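Local structure of putative short-chain dehydrogenase/reductase (3E9N) at residues Arg27-Tyr32 and Val76-His81; Lys59-Glu64 and Pro110-Arg115; Cys127-Asn132 and Asn208-Val213; Ala152-Ala157 and Ile222-Val227; Ala159-Glu164 and Ile169-Val174. The protein is not yet assigned a proven function but, as a short-chain dehydrogenase/reductase, probably catalyses a nucleotide-dependent oxidoreduction, possibly reduction of acetoacetyl-CoA. One frame throughout, in Å; residues are numbered along the deposited sequence. Where two conformers were deposited one is given.

Contact 1 of 5, residues Arg27-Tyr32 and Val76-His81; sequences RDHIVY and VDTLVH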
# COMPACT_ATOMS: atom_id res chain seq x y z
N ARG A 27 -2.91 29.80 19.00
CA ARG A 27 -3.15 31.03 18.27
C ARG A 27 -4.66 31.24 18.09
O ARG A 27 -5.16 32.36 18.18
CB ARG A 27 -2.40 31.05 16.92
CG ARG A 27 -0.84 30.94 17.06
CD ARG A 27 -0.12 30.19 15.87
NE ARG A 27 -0.58 30.64 14.56
CZ ARG A 27 -0.36 30.03 13.40
NH1 ARG A 27 0.33 28.91 13.33
NH2 ARG A 27 -0.85 30.55 12.27
N ASP A 28 -5.42 30.18 17.84
CA ASP A 28 -6.81 30.41 17.48
C ASP A 28 -7.74 29.40 18.13
O ASP A 28 -8.86 29.28 17.67
CB ASP A 28 -6.99 30.39 15.95
CG ASP A 28 -6.47 29.09 15.31
OD1 ASP A 28 -6.77 28.82 14.13
OD2 ASP A 28 -5.75 28.32 16.03
N HIS A 29 -7.27 28.64 19.13
CA HIS A 29 -8.11 27.70 19.87
C HIS A 29 -7.74 27.90 21.35
O HIS A 29 -6.57 28.24 21.67
CB HIS A 29 -7.78 26.21 19.59
CG HIS A 29 -7.95 25.75 18.15
ND1 HIS A 29 -7.06 26.08 17.13
CD2 HIS A 29 -8.83 24.87 17.61
CE1 HIS A 29 -7.42 25.47 16.02
NE2 HIS A 29 -8.49 24.74 16.27
N ILE A 30 -8.73 27.69 22.24
CA ILE A 30 -8.49 27.29 23.61
C ILE A 30 -8.06 25.83 23.55
O ILE A 30 -8.76 25.00 23.01
CB ILE A 30 -9.84 27.37 24.44
CG1 ILE A 30 -10.27 28.84 24.62
CG2 ILE A 30 -9.71 26.72 25.83
CD1 ILE A 30 -11.71 29.06 24.15
N VAL A 31 -6.89 25.51 24.08
CA VAL A 31 -6.33 24.17 23.93
C VAL A 31 -6.34 23.37 25.23
O VAL A 31 -5.69 23.77 26.22
CB VAL A 31 -4.84 24.24 23.47
CG1 VAL A 31 -4.26 22.85 23.38
CG2 VAL A 31 -4.69 24.98 22.15
N TYR A 32 -7.05 22.24 25.24
CA TYR A 32 -6.88 21.28 26.33
C TYR A 32 -5.72 20.36 26.07
O TYR A 32 -5.79 19.49 25.23
CB TYR A 32 -8.14 20.50 26.57
CG TYR A 32 -9.27 21.44 26.93
CD1 TYR A 32 -9.64 21.66 28.27
CD2 TYR A 32 -9.93 22.15 25.94
CE1 TYR A 32 -10.68 22.55 28.59
CE2 TYR A 32 -10.94 23.01 26.25
CZ TYR A 32 -11.32 23.22 27.57
OH TYR A 32 -12.33 24.10 27.82
N VAL A 76 -15.89 20.00 19.78
CA VAL A 76 -14.43 19.97 19.66
C VAL A 76 -14.04 20.18 18.18
O VAL A 76 -14.48 19.40 17.31
CB VAL A 76 -13.82 18.63 20.09
CG1 VAL A 76 -12.24 18.63 19.88
CG2 VAL A 76 -14.18 18.31 21.57
N ASP A 77 -13.22 21.19 17.91
CA ASP A 77 -12.84 21.55 16.52
C ASP A 77 -11.64 20.73 16.02
O ASP A 77 -11.61 20.32 14.88
CB ASP A 77 -12.56 23.05 16.42
CG ASP A 77 -13.78 23.88 16.78
OD1 ASP A 77 -14.63 24.09 15.90
OD2 ASP A 77 -13.92 24.30 17.96
N THR A 78 -10.67 20.50 16.92
CA THR A 78 -9.43 19.86 16.59
C THR A 78 -9.07 18.90 17.74
O THR A 78 -8.96 19.30 18.92
CB THR A 78 -8.30 20.94 16.41
OG1 THR A 78 -8.71 21.91 15.45
CG2 THR A 78 -6.99 20.31 15.95
N LEU A 79 -8.85 17.65 17.39
CA LEU A 79 -8.36 16.63 18.29
C LEU A 79 -7.10 16.01 17.66
O LEU A 79 -7.15 15.45 16.55
CB LEU A 79 -9.44 15.55 18.43
CG LEU A 79 -9.09 14.25 19.19
CD1 LEU A 79 -8.54 14.50 20.67
CD2 LEU A 79 -10.27 13.19 19.14
N VAL A 80 -5.99 16.11 18.37
CA VAL A 80 -4.70 15.62 17.87
C VAL A 80 -4.16 14.59 18.85
O VAL A 80 -3.94 14.90 20.01
CB VAL A 80 -3.69 16.77 17.77
CG1 VAL A 80 -2.24 16.22 17.38
CG2 VAL A 80 -4.21 17.83 16.79
N HIS A 81 -3.92 13.38 18.37
CA HIS A 81 -3.49 12.27 19.18
C HIS A 81 -1.96 12.19 19.02
O HIS A 81 -1.47 11.60 18.06
CB HIS A 81 -4.15 10.95 18.71
CG HIS A 81 -5.65 10.91 18.81
ND1 HIS A 81 -6.33 10.83 20.01
CD2 HIS A 81 -6.61 10.90 17.84
CE1 HIS A 81 -7.63 10.77 19.79
NE2 HIS A 81 -7.83 10.79 18.47

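Contact 2 of 5, residues Lys59-Glu64 and Pro110-Arg115; sequences KEVLEE and PAELSR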
# COMPACT_ATOMS: atom_id res chain seq x y z
N LYS A 59 -5.16 4.91 31.52
CA LYS A 59 -6.01 4.65 32.66
C LYS A 59 -7.32 5.43 32.53
O LYS A 59 -8.43 4.85 32.57
CB LYS A 59 -5.29 4.93 33.98
N GLU A 60 -7.23 6.74 32.35
CA GLU A 60 -8.44 7.55 32.20
C GLU A 60 -9.30 7.19 30.98
O GLU A 60 -10.50 6.88 31.13
CB GLU A 60 -8.11 9.06 32.34
CG GLU A 60 -7.57 9.37 33.75
CD GLU A 60 -6.71 10.63 33.86
OE1 GLU A 60 -5.67 10.60 34.59
OE2 GLU A 60 -7.06 11.66 33.23
N VAL A 61 -8.73 7.13 29.78
CA VAL A 61 -9.56 6.81 28.61
C VAL A 61 -10.13 5.38 28.60
O VAL A 61 -11.31 5.16 28.30
CB VAL A 61 -8.80 7.12 27.28
CG1 VAL A 61 -9.62 6.70 26.04
CG2 VAL A 61 -8.41 8.61 27.22
N LEU A 62 -9.28 4.41 28.91
CA LEU A 62 -9.65 2.98 28.81
C LEU A 62 -10.27 2.40 30.08
O LEU A 62 -11.21 1.62 30.01
CB LEU A 62 -8.45 2.13 28.40
CG LEU A 62 -7.76 2.60 27.14
CD1 LEU A 62 -6.65 1.62 26.78
CD2 LEU A 62 -8.78 2.82 25.99
N GLU A 63 -9.75 2.75 31.24
CA GLU A 63 -10.27 2.11 32.45
C GLU A 63 -11.43 2.89 33.06
O GLU A 63 -12.46 2.31 33.35
CB GLU A 63 -9.14 1.77 33.44
CG GLU A 63 -8.16 0.70 32.88
CD GLU A 63 -6.85 0.59 33.69
OE1 GLU A 63 -5.73 0.62 33.07
OE2 GLU A 63 -6.97 0.50 34.95
N GLU A 64 -11.29 4.22 33.17
CA GLU A 64 -12.33 5.07 33.78
C GLU A 64 -13.43 5.67 32.87
O GLU A 64 -14.23 6.47 33.32
CB GLU A 64 -11.64 6.17 34.56
CG GLU A 64 -10.57 5.60 35.50
CD GLU A 64 -9.78 6.68 36.17
OE1 GLU A 64 -10.02 7.86 35.84
OE2 GLU A 64 -8.92 6.38 37.02
N PRO A 110 -6.53 6.31 21.03
CA PRO A 110 -7.10 7.18 19.95
C PRO A 110 -8.49 6.77 19.51
O PRO A 110 -9.37 7.62 19.42
CB PRO A 110 -6.09 7.07 18.81
CG PRO A 110 -4.72 6.76 19.53
CD PRO A 110 -5.15 5.84 20.72
N ALA A 111 -8.73 5.49 19.30
CA ALA A 111 -10.06 5.05 18.95
C ALA A 111 -11.10 5.39 20.03
O ALA A 111 -12.20 5.80 19.71
CB ALA A 111 -10.08 3.56 18.71
N GLU A 112 -10.80 5.14 21.29
CA GLU A 112 -11.85 5.26 22.32
C GLU A 112 -12.02 6.71 22.80
O GLU A 112 -13.14 7.16 23.03
CB GLU A 112 -11.53 4.30 23.49
CG GLU A 112 -12.29 4.62 24.83
CD GLU A 112 -13.76 4.21 24.78
OE1 GLU A 112 -14.20 3.55 23.80
OE2 GLU A 112 -14.48 4.58 25.73
N LEU A 113 -10.92 7.47 22.90
CA LEU A 113 -11.01 8.91 23.09
C LEU A 113 -11.77 9.59 21.98
O LEU A 113 -12.55 10.52 22.24
CB LEU A 113 -9.63 9.60 23.25
CG LEU A 113 -9.70 11.14 23.55
CD1 LEU A 113 -10.46 11.44 24.80
CD2 LEU A 113 -8.32 11.80 23.65
N SER A 114 -11.59 9.16 20.73
CA SER A 114 -12.34 9.79 19.66
C SER A 114 -13.80 9.39 19.80
O SER A 114 -14.69 10.15 19.47
CB SER A 114 -11.84 9.36 18.28
OG SER A 114 -10.47 9.59 18.12
N ARG A 115 -14.07 8.18 20.26
CA ARG A 115 -15.45 7.78 20.37
C ARG A 115 -16.14 8.61 21.48
O ARG A 115 -17.29 9.05 21.34
CB ARG A 115 -15.53 6.26 20.65
CG ARG A 115 -16.98 5.66 20.60
CD ARG A 115 -17.12 4.29 21.38
NE ARG A 115 -16.71 4.38 22.80
CZ ARG A 115 -17.50 4.83 23.79
NH1 ARG A 115 -17.05 4.92 25.05
NH2 ARG A 115 -18.74 5.24 23.50

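Contact 3 of 5, residues Cys127-Asn132 and Asn208-Val213; sequences CVIYIN and NAIRFV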
# COMPACT_ATOMS: atom_id res chain seq x y z
N CYS A 127 -11.79 18.20 13.22
CA CYS A 127 -10.72 17.45 12.57
C CYS A 127 -10.04 16.57 13.59
O CYS A 127 -9.68 17.07 14.66
CB CYS A 127 -9.65 18.41 12.07
SG CYS A 127 -10.21 19.45 10.81
N VAL A 128 -9.86 15.30 13.26
CA VAL A 128 -9.15 14.36 14.10
C VAL A 128 -7.83 14.01 13.38
O VAL A 128 -7.82 13.54 12.25
CB VAL A 128 -9.99 13.04 14.38
CG1 VAL A 128 -9.18 12.05 15.28
CG2 VAL A 128 -11.27 13.37 15.07
N ILE A 129 -6.72 14.27 14.04
CA ILE A 129 -5.46 14.01 13.42
C ILE A 129 -4.69 12.98 14.23
O ILE A 129 -4.53 13.17 15.44
CB ILE A 129 -4.64 15.28 13.28
CG1 ILE A 129 -5.36 16.24 12.31
CG2 ILE A 129 -3.24 14.92 12.74
CD1 ILE A 129 -5.14 17.68 12.59
N TYR A 130 -4.25 11.91 13.59
CA TYR A 130 -3.40 10.88 14.25
C TYR A 130 -1.95 11.09 13.87
O TYR A 130 -1.67 11.38 12.69
CB TYR A 130 -3.84 9.49 13.82
CG TYR A 130 -5.31 9.16 14.08
CD1 TYR A 130 -5.72 8.67 15.29
CD2 TYR A 130 -6.28 9.30 13.07
CE1 TYR A 130 -7.08 8.35 15.50
CE2 TYR A 130 -7.62 8.99 13.27
CZ TYR A 130 -8.00 8.51 14.47
OH TYR A 130 -9.34 8.23 14.71
N ILE A 131 -1.03 11.02 14.85
CA ILE A 131 0.38 11.04 14.56
C ILE A 131 0.83 9.62 14.60
O ILE A 131 0.82 9.02 15.66
CB ILE A 131 1.21 11.76 15.59
CG1 ILE A 131 0.61 13.13 15.90
CG2 ILE A 131 2.64 11.97 15.07
CD1 ILE A 131 0.86 14.09 14.86
N ASN A 132 1.21 9.09 13.44
CA ASN A 132 1.58 7.67 13.28
C ASN A 132 3.11 7.42 13.20
O ASN A 132 3.79 7.47 14.24
CB ASN A 132 0.90 7.08 12.01
CG ASN A 132 0.75 5.58 12.07
OD1 ASN A 132 1.30 4.91 12.97
ND2 ASN A 132 -0.01 5.03 11.12
N ASN A 208 3.47 22.35 12.14
CA ASN A 208 3.10 22.88 10.80
C ASN A 208 2.24 21.92 9.98
O ASN A 208 1.32 22.37 9.29
CB ASN A 208 4.34 23.34 9.98
CG ASN A 208 5.22 24.30 10.76
OD1 ASN A 208 4.78 24.86 11.74
ND2 ASN A 208 6.47 24.44 10.36
N ALA A 209 2.54 20.62 10.05
CA ALA A 209 1.73 19.67 9.29
C ALA A 209 0.32 19.71 9.79
O ALA A 209 -0.62 19.68 8.99
CB ALA A 209 2.30 18.24 9.35
N ILE A 210 0.16 19.79 11.12
CA ILE A 210 -1.16 19.85 11.72
C ILE A 210 -1.88 21.12 11.32
O ILE A 210 -3.03 21.09 10.90
CB ILE A 210 -1.16 19.56 13.24
CG1 ILE A 210 -1.10 18.06 13.42
CG2 ILE A 210 -2.45 20.10 13.89
CD1 ILE A 210 -0.34 17.64 14.54
N ARG A 211 -1.16 22.22 11.34
CA ARG A 211 -1.72 23.51 10.93
C ARG A 211 -2.15 23.47 9.46
O ARG A 211 -3.22 23.93 9.09
CB ARG A 211 -0.66 24.61 11.19
CG ARG A 211 -1.05 26.04 10.63
CD ARG A 211 -2.46 26.53 11.15
NE ARG A 211 -2.47 26.64 12.59
CZ ARG A 211 -3.51 27.09 13.30
NH1 ARG A 211 -3.44 27.16 14.61
NH2 ARG A 211 -4.62 27.46 12.70
N PHE A 212 -1.32 22.91 8.59
CA PHE A 212 -1.71 22.77 7.21
C PHE A 212 -3.00 21.94 7.08
O PHE A 212 -3.83 22.21 6.20
CB PHE A 212 -0.59 22.11 6.41
CG PHE A 212 -0.98 21.73 5.01
CD1 PHE A 212 -1.23 22.71 4.06
CD2 PHE A 212 -1.07 20.40 4.65
CE1 PHE A 212 -1.58 22.38 2.78
CE2 PHE A 212 -1.40 20.05 3.35
CZ PHE A 212 -1.66 21.02 2.42
N VAL A 213 -3.18 20.94 7.94
CA VAL A 213 -4.31 20.03 7.72
C VAL A 213 -5.63 20.69 8.08
O VAL A 213 -6.65 20.60 7.34
CB VAL A 213 -4.13 18.70 8.50
CG1 VAL A 213 -5.49 18.03 8.80
CG2 VAL A 213 -3.15 17.73 7.76

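Contact 4 of 5, residues Ala152-Ala157 and Ile222-Val227; sequences ALRGLA and ITNVDV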
# COMPACT_ATOMS: atom_id res chain seq x y z
N ALA A 152 -1.75 -0.86 12.54
CA ALA A 152 -3.06 -0.80 13.19
C ALA A 152 -3.71 0.61 13.20
O ALA A 152 -4.89 0.79 12.84
CB ALA A 152 -2.94 -1.35 14.58
N LEU A 153 -2.91 1.60 13.59
CA LEU A 153 -3.38 2.95 13.78
C LEU A 153 -3.86 3.45 12.43
O LEU A 153 -4.88 4.11 12.30
CB LEU A 153 -2.24 3.79 14.32
CG LEU A 153 -2.48 5.28 14.38
CD1 LEU A 153 -3.67 5.66 15.38
CD2 LEU A 153 -1.20 5.90 14.82
N ARG A 154 -3.16 3.05 11.40
CA ARG A 154 -3.48 3.46 10.06
C ARG A 154 -4.79 2.89 9.55
O ARG A 154 -5.56 3.63 8.92
CB ARG A 154 -2.33 3.14 9.09
CG ARG A 154 -2.68 3.50 7.63
CD ARG A 154 -2.91 5.03 7.46
NE ARG A 154 -3.19 5.35 6.06
CZ ARG A 154 -2.30 5.92 5.24
NH1 ARG A 154 -2.61 6.14 3.98
NH2 ARG A 154 -1.12 6.28 5.70
N GLY A 155 -5.08 1.61 9.80
CA GLY A 155 -6.41 1.05 9.45
C GLY A 155 -7.58 1.65 10.25
O GLY A 155 -8.71 1.78 9.76
N LEU A 156 -7.31 1.96 11.51
CA LEU A 156 -8.25 2.68 12.36
C LEU A 156 -8.59 4.03 11.71
O LEU A 156 -9.75 4.33 11.49
CB LEU A 156 -7.62 2.94 13.77
CG LEU A 156 -8.37 3.90 14.74
CD1 LEU A 156 -9.82 3.50 14.96
CD2 LEU A 156 -7.67 3.97 16.06
N ALA A 157 -7.57 4.83 11.40
CA ALA A 157 -7.79 6.15 10.84
C ALA A 157 -8.68 6.14 9.59
O ALA A 157 -9.64 6.91 9.51
CB ALA A 157 -6.49 6.80 10.52
N ILE A 222 -7.14 16.86 3.76
CA ILE A 222 -5.76 16.41 3.63
C ILE A 222 -5.76 15.20 4.52
O ILE A 222 -5.68 15.33 5.78
CB ILE A 222 -4.78 17.46 4.15
CG1 ILE A 222 -5.13 18.83 3.55
CG2 ILE A 222 -3.27 17.00 3.96
CD1 ILE A 222 -4.71 18.97 2.08
N THR A 223 -5.90 14.03 3.91
CA THR A 223 -5.99 12.80 4.69
C THR A 223 -4.64 12.25 5.18
O THR A 223 -4.57 11.56 6.22
CB THR A 223 -6.76 11.70 3.88
OG1 THR A 223 -6.00 11.36 2.72
CG2 THR A 223 -8.10 12.26 3.45
N ASN A 224 -3.57 12.46 4.42
CA ASN A 224 -2.31 11.95 4.89
C ASN A 224 -1.13 12.84 4.50
O ASN A 224 -1.15 13.49 3.46
CB ASN A 224 -2.12 10.45 4.54
CG ASN A 224 -0.78 9.89 5.06
OD1 ASN A 224 -0.58 9.51 6.28
ND2 ASN A 224 0.18 9.81 4.11
N VAL A 225 -0.16 12.93 5.39
CA VAL A 225 1.05 13.74 5.14
C VAL A 225 2.21 12.87 5.55
O VAL A 225 2.29 12.48 6.69
CB VAL A 225 1.09 15.05 5.97
CG1 VAL A 225 2.35 15.81 5.71
CG2 VAL A 225 -0.15 15.96 5.69
N ASP A 226 3.08 12.49 4.62
CA ASP A 226 4.23 11.66 4.96
C ASP A 226 5.46 12.57 5.20
O ASP A 226 5.79 13.41 4.39
CB ASP A 226 4.42 10.57 3.90
CG ASP A 226 3.20 9.60 3.83
OD1 ASP A 226 2.60 9.42 2.72
OD2 ASP A 226 2.78 9.04 4.91
N VAL A 227 6.07 12.44 6.37
CA VAL A 227 7.11 13.35 6.84
C VAL A 227 8.40 12.55 7.09
O VAL A 227 8.36 11.50 7.66
CB VAL A 227 6.65 14.07 8.17
CG1 VAL A 227 7.73 14.98 8.70
CG2 VAL A 227 5.37 14.83 7.95

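Contact 5 of 5, residues Ala159-Glu164 and Ile169-Val174; sequences AFRKEE and IRVSTV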
# COMPACT_ATOMS: atom_id res chain seq x y z
N ALA A 159 -10.78 3.78 8.46
CA ALA A 159 -12.17 3.25 8.58
C ALA A 159 -13.05 4.26 9.34
O ALA A 159 -14.26 4.40 9.08
CB ALA A 159 -12.21 1.94 9.27
N PHE A 160 -12.41 4.95 10.28
CA PHE A 160 -13.03 6.02 11.03
C PHE A 160 -13.43 7.16 10.07
O PHE A 160 -14.59 7.65 10.10
CB PHE A 160 -12.04 6.53 12.09
CG PHE A 160 -12.63 7.52 13.03
CD1 PHE A 160 -13.61 7.15 13.92
CD2 PHE A 160 -12.20 8.85 13.02
CE1 PHE A 160 -14.17 8.08 14.79
CE2 PHE A 160 -12.75 9.79 13.91
CZ PHE A 160 -13.72 9.42 14.79
N ARG A 161 -12.47 7.59 9.26
CA ARG A 161 -12.73 8.58 8.20
C ARG A 161 -13.95 8.23 7.40
O ARG A 161 -14.80 9.09 7.21
CB ARG A 161 -11.50 8.78 7.27
CG ARG A 161 -11.76 9.76 6.11
CD ARG A 161 -10.57 9.89 5.20
NE ARG A 161 -9.38 10.28 5.94
CZ ARG A 161 -8.37 9.44 6.19
NH1 ARG A 161 -8.43 8.18 5.72
NH2 ARG A 161 -7.30 9.87 6.85
N LYS A 162 -14.07 6.98 6.95
CA LYS A 162 -15.22 6.56 6.12
C LYS A 162 -16.49 6.54 6.94
O LYS A 162 -17.55 6.90 6.44
CB LYS A 162 -15.04 5.16 5.51
CG LYS A 162 -13.81 4.94 4.60
CD LYS A 162 -13.52 3.40 4.43
CE LYS A 162 -13.07 2.74 5.80
NZ LYS A 162 -12.34 1.39 5.74
N GLU A 163 -16.41 6.08 8.19
CA GLU A 163 -17.55 6.15 9.07
C GLU A 163 -18.06 7.58 9.29
O GLU A 163 -19.26 7.78 9.44
CB GLU A 163 -17.22 5.53 10.42
CG GLU A 163 -17.51 4.04 10.52
CD GLU A 163 -17.25 3.50 11.92
OE1 GLU A 163 -16.69 4.23 12.77
OE2 GLU A 163 -17.60 2.32 12.19
N GLU A 164 -17.17 8.58 9.33
CA GLU A 164 -17.61 9.90 9.80
C GLU A 164 -17.64 11.02 8.78
O GLU A 164 -18.03 12.14 9.14
CB GLU A 164 -16.79 10.33 11.01
CG GLU A 164 -16.98 9.39 12.21
CD GLU A 164 -18.41 9.42 12.72
OE1 GLU A 164 -19.08 10.47 12.61
OE2 GLU A 164 -18.86 8.38 13.25
N ILE A 169 -16.96 15.35 9.88
CA ILE A 169 -15.66 15.12 10.50
C ILE A 169 -14.55 14.83 9.49
O ILE A 169 -14.73 14.03 8.55
CB ILE A 169 -15.71 13.97 11.54
CG1 ILE A 169 -16.68 14.34 12.69
CG2 ILE A 169 -14.29 13.62 12.05
CD1 ILE A 169 -16.85 13.27 13.74
N ARG A 170 -13.42 15.50 9.66
CA ARG A 170 -12.27 15.24 8.85
C ARG A 170 -11.26 14.44 9.66
O ARG A 170 -11.08 14.65 10.88
CB ARG A 170 -11.68 16.55 8.28
CG ARG A 170 -12.74 17.35 7.45
CD ARG A 170 -12.11 18.48 6.65
NE ARG A 170 -11.65 19.61 7.47
CZ ARG A 170 -11.19 20.77 6.98
NH1 ARG A 170 -11.09 21.00 5.66
NH2 ARG A 170 -10.80 21.70 7.83
N VAL A 171 -10.63 13.49 8.97
CA VAL A 171 -9.72 12.60 9.63
C VAL A 171 -8.41 12.61 8.85
O VAL A 171 -8.41 12.52 7.63
CB VAL A 171 -10.28 11.20 9.71
CG1 VAL A 171 -9.31 10.31 10.49
CG2 VAL A 171 -11.63 11.21 10.43
N SER A 172 -7.31 12.74 9.58
CA SER A 172 -6.04 12.87 8.96
C SER A 172 -4.92 12.17 9.72
O SER A 172 -4.94 12.07 10.95
CB SER A 172 -5.73 14.35 8.76
OG SER A 172 -4.49 14.47 8.08
N THR A 173 -3.94 11.66 8.97
CA THR A 173 -2.79 11.03 9.55
C THR A 173 -1.55 11.73 9.14
O THR A 173 -1.27 11.91 7.98
CB THR A 173 -2.64 9.58 9.09
OG1 THR A 173 -2.61 9.58 7.66
CG2 THR A 173 -3.82 8.75 9.56
N VAL A 174 -0.76 12.13 10.10
CA VAL A 174 0.48 12.70 9.80
C VAL A 174 1.46 11.59 10.11
O VAL A 174 1.47 11.11 11.24
CB VAL A 174 0.71 13.96 10.67
CG1 VAL A 174 2.17 14.44 10.57
CG2 VAL A 174 -0.31 15.06 10.26
O HOH W 1 -4.89 8.28 6.78

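Contact 1 of 5, residues Arg27-Tyr32 and Val76-His81
His-29 and Asp-77 make the closest backbone approach, with their CA atoms still 8.5 Å apart, because strand 7-11 lies between strands 30-35 and 78-81 in the parallel sheet. One imidazole bridges most of that gap. Its CG stands beside the backbone N (chi1 -61°), which sends the ring toward Thr-78, and the two side chains cross at about a right angle. The tip of the ring makes the polar contact: His-29 NE2 donates to Thr-78 OG1 over 3.0 Å, a bond bent to 123° and therefore weak. Thr-78 meets the ring obliquely, while the methylene of Asp-77 lies at the edge, its CB 4.3 Å from His-29 CD2. At the other ring nitrogen, His-29 ND1 bonds to Leu-25 O and more weakly to Asp-28 OD2, 2.8 Å away. Asp-77 turns its own carboxylate to the backbone N of Ile-7, and Ile-214 of helix 203-214 packs on both His-29 and Thr-78. With both ring nitrogens engaged, rotation of the buried imidazole should be restrained from two ends, at ND1 chiefly by Leu-25 O and at NE2 only weakly by Thr-78.

Contact 2 of 5, residues Lys59-Glu64 and Pro110-Arg115
Val-61 and Glu-112 form the tight part of this crossing between two helices whose segment axes pass 9.4 Å apart at 80°. CG1 of Val-61, placed anti to the backbone N (chi1 176°), does the wedging. It comes to 3.5 Å from Leu-113 N, while Val-61 CG1 and Glu-112 CG are separated by 3.6 Å, so the methyl rests on the turn of the partner helix. Of the Leu-113 side chain, CB is what meets Val-61 CG1. The looser flank begins at Leu-62, whose CD2 stays 4.0 Å from Glu-112 CB as the two side chains slide past each other in opposite directions. Glu-112 bends at chi2 (75°), which carries its carboxylate onward along its own helix, one turn toward the C-terminus, to the exposed Arg-115. There the guanidinium grips side-on: Arg-115 NE to Glu-112 OE1 at 2.8 Å, and Arg-115 NH1 to Glu-112 OE2 at 2.7 Å. Gln-116 binds both Glu-112 OE2 and Val-61 O. Leu-113 and Ser-114 settle helix 95-124 onto strand 78-81 of the Rossmann-type sheet; on its outer side the helix, with helix 144-164, faces the second subunit, whose Val-96 packs on Leu-62 and Glu-112, consistent with the helical dimer interface of this family.

Contact 3 of 5, residues Cys127-Asn132 and Asn208-Val213
Ile-129, in the middle of its strand, buries the most surface here and meets both Ile-210 and Val-213 of the helix. Its CG1 branch lies beside the backbone N (chi1 -65°), and the terminal CD1 reaches the seam between the two helix residues: Ile-129 CD1 is 3.8 Å from Ile-210 CG2 and equally 3.8 Å from Val-213 CG1. The CG2 methyl of Ile-129 takes the other flank, 3.9 Å from Ile-210 CG1, so that Ile-210 is touched by both branches as the two side chains cross obliquely. Val-213, one turn further on, presents only CG1, which also lies 3.9 Å from Ile-129 CG1; here the side chains run past each other in opposite senses. This is the helix-on-sheet packing of a doubly wound Rossmann fold. The segment axes stand 10.2 Å apart with directions 152° apart, and the neighbouring Val-128 and Tyr-130 point to the other face of the sheet, toward helices 95-124 and 144-164. Ile-210 also extends CD1 along the strand to Ile-131 CD1, 3.8 Å away, the two side chains meeting at about a right angle; Met-17 and Ile-21 of helix 16-25 close in beside them. Farther round helix 203-214, Phe-212 stacks its ring on Phe-212 of the third subunit.

Contact 4 of 5, residues Ala152-Ala157 and Ile222-Val227
Arg-154 and Asn-224 carry this narrow contact between helix 144-164 and the last strand of the sheet. In sequence order, Ala-152 and Leu-153 open the helical segment without meeting the strand. Arg-154 then reaches across. Its CG lies anti to the backbone N and the chain bends at chi2 (64°), bringing the guanidinium to the amide of Asn-224. The two side chains cross at about a right angle, while the guanidinium and amide planes are 39° apart, and OD1 meets the guanidinium obliquely. Arg-154 NH2 stops 3.3 Å from Asn-224 OD1, close but too poorly angled for a hydrogen bond. Each has a firmer partner: Arg-154 NE forms a salt bridge with Asp-158, and Asn-224 OD1 is hydrogen-bonded to Thr-173 OG1. On the other side of the amide, Asn-224 ND2 donates to Asp-226 OD2 over 2.8 Å, almost straight at 172° and in the amide plane, though it meets the carboxylate from above, which should restrain the rotation of the amide. Arg-154 NH2 remains 4.8 Å from Asp-226 OD2, where opposite charges should still attract. From Gly-155 to Ala-157 the helix continues clear of the strand. Strand 220-229 pairs antiparallel with its counterpart in the third subunit, so the sheet continues across the interface, an arrangement familiar from tetrameric short-chain dehydrogenases.

Contact 5 of 5, residues Ala159-Glu164 and Ile169-Val174
The return from helix to strand in a beta-alpha-beta crossover is made here: helix 144-164 ends, the chain reverses within a few residues, and strand 170-176 starts back beneath it. Arg-161 and Val-171 meet at the centre, their CA atoms 5.2 Å apart, with the segment axes 7.9 Å apart and their directions 167° from one another. Val-171 fits beneath the helix, its CB 3.6 Å from Arg-161 CB, and its CG2 methyl meets Phe-160 obliquely, 3.6 Å from Phe-160 CD2. Arg-161 does more than pack. Its chain runs extended and then bends at chi3 (-55°), turning the NE/NH2 edge of the guanidinium to the carbonyl of Val-171. Arg-161 NE and NH2 both donate to Val-171 O, each over 3.0 Å, from the same face of the carbonyl and well above its plane, although the oxygen lies in the guanidinium plane. Arg-161 NH2 also donates to a water, which in turn donates a hydrogen bond to Thr-173 OG1, and NH1 pairs with Asp-158, so the flat group is fixed along several edges. Nearer the turn, Glu-164 and Ile-169 lie side by side, their CB atoms 3.8 Å apart; Ile-169 N makes a weak, long bond of 3.5 Å to Glu-164 O. Glu-164 OE1 takes a hydrogen bond from Asn-167 and OE2 forms a salt bridge with Arg-122, while its CG covers one face of Phe-160 toward the rim. A helix running antiparallel to the strand that follows it, joined by a short loop, is the second half of the beta-alpha-beta unit that builds the Rossmann fold.

All five contacts belong to one doubly wound sheet and its helices, but their chemistry changes with position. Contacts 1, 2, 3 and 5 are buried, contact 4 only partly so. Contact 3 is wholly apolar and sits nearest the chain centre, under helix 203-214; contact 5 packs the opposite face and adds charged and water-mediated bonds. Contact 4 shares helix 144-164 with it, yet brings polar groups close without a hydrogen bond between its two segments. Contact 1 spans a strand through a histidine. Contact 2 joins helix to helix and meets contact 1 through Ser-114 and His-81. Contacts 2, 4 and 5 touch the second subunit; contacts 3, 4 and, through Arg-170, contact 5 adjoin the third.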